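Local coordinates for PGRP-Hd - Peptidoglycan recognition protein homologue (Alvinella pompejana, PDB 3EP1) that probably recognises bacterial peptidoglycan in innate immunity, as a homologue of the peptidoglycan recognition proteins with an N-acetylmuramoyl-L-alanine amidase-type fold, at residues W32-D37 / A114-F119. Numbering follows the deposited sequence.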
loop_
_atom_site.group_PDB
_atom_site.type_symbol
_atom_site.label_atom_id
_atom_site.label_comp_id
_atom_site.label_asym_id
_atom_site.label_seq_id
_atom_site.Cartn_x
_atom_site.Cartn_y
_atom_site.Cartn_z
ATOM N N TRP A 32 -19.644 -2.689 -3.604
ATOM C CA TRP A 32 -20.790 -2.423 -4.470
ATOM C C TRP A 32 -20.381 -2.616 -5.911
ATOM O O TRP A 32 -19.284 -2.241 -6.292
ATOM C CB TRP A 32 -21.274 -0.985 -4.327
ATOM C CG TRP A 32 -21.900 -0.667 -3.034
ATOM C CD1 TRP A 32 -21.270 -0.375 -1.861
ATOM C CD2 TRP A 32 -23.305 -0.580 -2.773
ATOM N NE1 TRP A 32 -22.196 -0.104 -0.885
ATOM C CE2 TRP A 32 -23.453 -0.223 -1.415
ATOM C CE3 TRP A 32 -24.453 -0.766 -3.559
ATOM C CZ2 TRP A 32 -24.706 -0.046 -0.820
ATOM C CZ3 TRP A 32 -25.699 -0.590 -2.969
ATOM C CH2 TRP A 32 -25.814 -0.231 -1.610
ATOM N N GLN A 33 -21.269 -3.190 -6.710
ATOM C CA GLN A 33 -20.989 -3.401 -8.121
ATOM C C GLN A 33 -21.670 -2.261 -8.876
ATOM O O GLN A 33 -22.741 -1.806 -8.462
ATOM C CB GLN A 33 -21.581 -4.728 -8.585
ATOM C CG GLN A 33 -23.077 -4.671 -8.841
ATOM C CD GLN A 33 -23.660 -6.006 -9.244
ATOM O OE1 GLN A 33 -23.146 -6.678 -10.134
ATOM N NE2 GLN A 33 -24.749 -6.393 -8.593
ATOM N N THR A 34 -21.062 -1.791 -9.964
ATOM C CA THR A 34 -21.686 -0.721 -10.733
ATOM C C THR A 34 -22.875 -1.274 -11.523
ATOM O O THR A 34 -23.722 -0.524 -12.011
ATOM C CB THR A 34 -20.674 -0.014 -11.662
ATOM O OG1 THR A 34 -20.063 -0.956 -12.549
ATOM C CG2 THR A 34 -19.602 0.664 -10.824
ATOM N N GLY A 35 -22.937 -2.595 -11.637
ATOM C CA GLY A 35 -24.061 -3.224 -12.300
ATOM C C GLY A 35 -23.934 -3.647 -13.746
ATOM O O GLY A 35 -23.026 -3.223 -14.467
ATOM N N PRO A 36 -24.852 -4.511 -14.194
ATOM C CA PRO A 36 -24.869 -5.011 -15.573
ATOM C C PRO A 36 -25.120 -3.844 -16.526
ATOM O O PRO A 36 -24.654 -3.845 -17.661
ATOM C CB PRO A 36 -26.020 -6.016 -15.557
ATOM C CG PRO A 36 -26.967 -5.407 -14.556
ATOM C CD PRO A 36 -26.014 -5.018 -13.442
ATOM N N ASP A 37 -25.854 -2.847 -16.038
ATOM C CA ASP A 37 -26.168 -1.656 -16.827
ATOM C C ASP A 37 -25.034 -0.618 -16.826
ATOM O O ASP A 37 -25.274 0.570 -17.025
ATOM C CB ASP A 37 -27.450 -1.014 -16.303
ATOM N N ALA A 114 -16.286 0.388 -5.325
ATOM C CA ALA A 114 -17.181 -0.053 -6.384
ATOM C C ALA A 114 -16.396 -0.945 -7.328
ATOM O O ALA A 114 -15.254 -0.630 -7.670
ATOM C CB ALA A 114 -17.729 1.139 -7.148
ATOM N N VAL A 115 -16.994 -2.068 -7.725
ATOM C CA VAL A 115 -16.353 -2.977 -8.670
ATOM C C VAL A 115 -17.106 -2.817 -9.990
ATOM O O VAL A 115 -18.320 -3.030 -10.073
ATOM C CB VAL A 115 -16.369 -4.449 -8.169
ATOM C CG1 VAL A 115 -15.488 -4.564 -6.936
ATOM C CG2 VAL A 115 -17.788 -4.905 -7.856
ATOM N N ILE A 116 -16.368 -2.422 -11.017
ATOM C CA ILE A 116 -16.947 -2.142 -12.315
ATOM C C ILE A 116 -17.409 -3.337 -13.131
ATOM O O ILE A 116 -16.608 -4.035 -13.738
ATOM C CB ILE A 116 -15.970 -1.282 -13.136
ATOM C CG1 ILE A 116 -15.532 -0.074 -12.295
ATOM C CG2 ILE A 116 -16.637 -0.820 -14.412
ATOM C CD1 ILE A 116 -14.532 0.856 -12.960
ATOM N N GLY A 117 -18.720 -3.549 -13.151
ATOM C CA GLY A 117 -19.283 -4.657 -13.901
ATOM C C GLY A 117 -20.513 -5.264 -13.256
ATOM O O GLY A 117 -21.069 -4.698 -12.316
ATOM N N ASP A 118 -20.937 -6.412 -13.785
ATOM C CA ASP A 118 -22.101 -7.156 -13.288
ATOM C C ASP A 118 -21.578 -8.497 -12.835
ATOM O O ASP A 118 -21.009 -9.250 -13.626
ATOM C CB ASP A 118 -23.163 -7.345 -14.397
ATOM C CG ASP A 118 -24.222 -8.431 -14.058
ATOM O OD1 ASP A 118 -24.609 -8.580 -12.869
ATOM O OD2 ASP A 118 -24.680 -9.133 -14.999
ATOM N N PHE A 119 -21.770 -8.786 -11.553
ATOM C CA PHE A 119 -21.299 -10.030 -10.976
ATOM C C PHE A 119 -22.457 -10.810 -10.378
ATOM O O PHE A 119 -22.313 -11.520 -9.386
ATOM C CB PHE A 119 -20.221 -9.715 -9.937
ATOM C CG PHE A 119 -19.078 -8.921 -10.504
ATOM C CD1 PHE A 119 -18.198 -9.500 -11.422
ATOM C CD2 PHE A 119 -18.941 -7.566 -10.218
ATOM C CE1 PHE A 119 -17.211 -8.741 -12.051
ATOM C CE2 PHE A 119 -17.957 -6.802 -10.842
ATOM C CZ PHE A 119 -17.093 -7.390 -11.761
#
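Val115 N donates to Trp32 O at 2.7 Å, and Thr34 N donates to Val115 O at 3.0 Å, as part of the parallel pairing of strands 26-33 and 110-115 in the mixed sheet of this amidase-like fold. How a contact can go on past its paired residues is well illustrated here: loop-to-loop bonds follow, two of them accepted by side chains. Gln33 OE1 receives Phe119 N at 2.9 Å in a nearly straight bond, with an N-H...O angle of 170° and the donor lying close to the carbonyl direction. The Gln33 chain is extended beyond CG (chi2 -178°), which sets CD 4.1 Å from Phe119 N. Thr34 OG1 accepts Gly117 N at 3.0 Å, a bond that spans the two loops, whereas its hydrogen bond with Thr38 OG1 stays within the loop after strand 26-33. A weak backbone bond from Gly35 N to Gly117 O completes the set. Both glycines take backbone angles that would force a CB against the carbonyl oxygen of the residue before.

Val115 CG2 rests 3.5 Å from Gln33 CA, while the Val115 and Phe119 side chains also meet Leu128 of helix 126-141. The Thr34 side chain touches Leu66 of helix 59-72. Farther out, the Pro36 and Asp118 side chains cross at a slant, Pro36 CB beside OD2; Asp118 OD1 accepts a hydrogen bond from Gly120 N. At the Phe119 ring, Gln33 CB reaches the edge, near the ring plane, 4.2 Å from CD2.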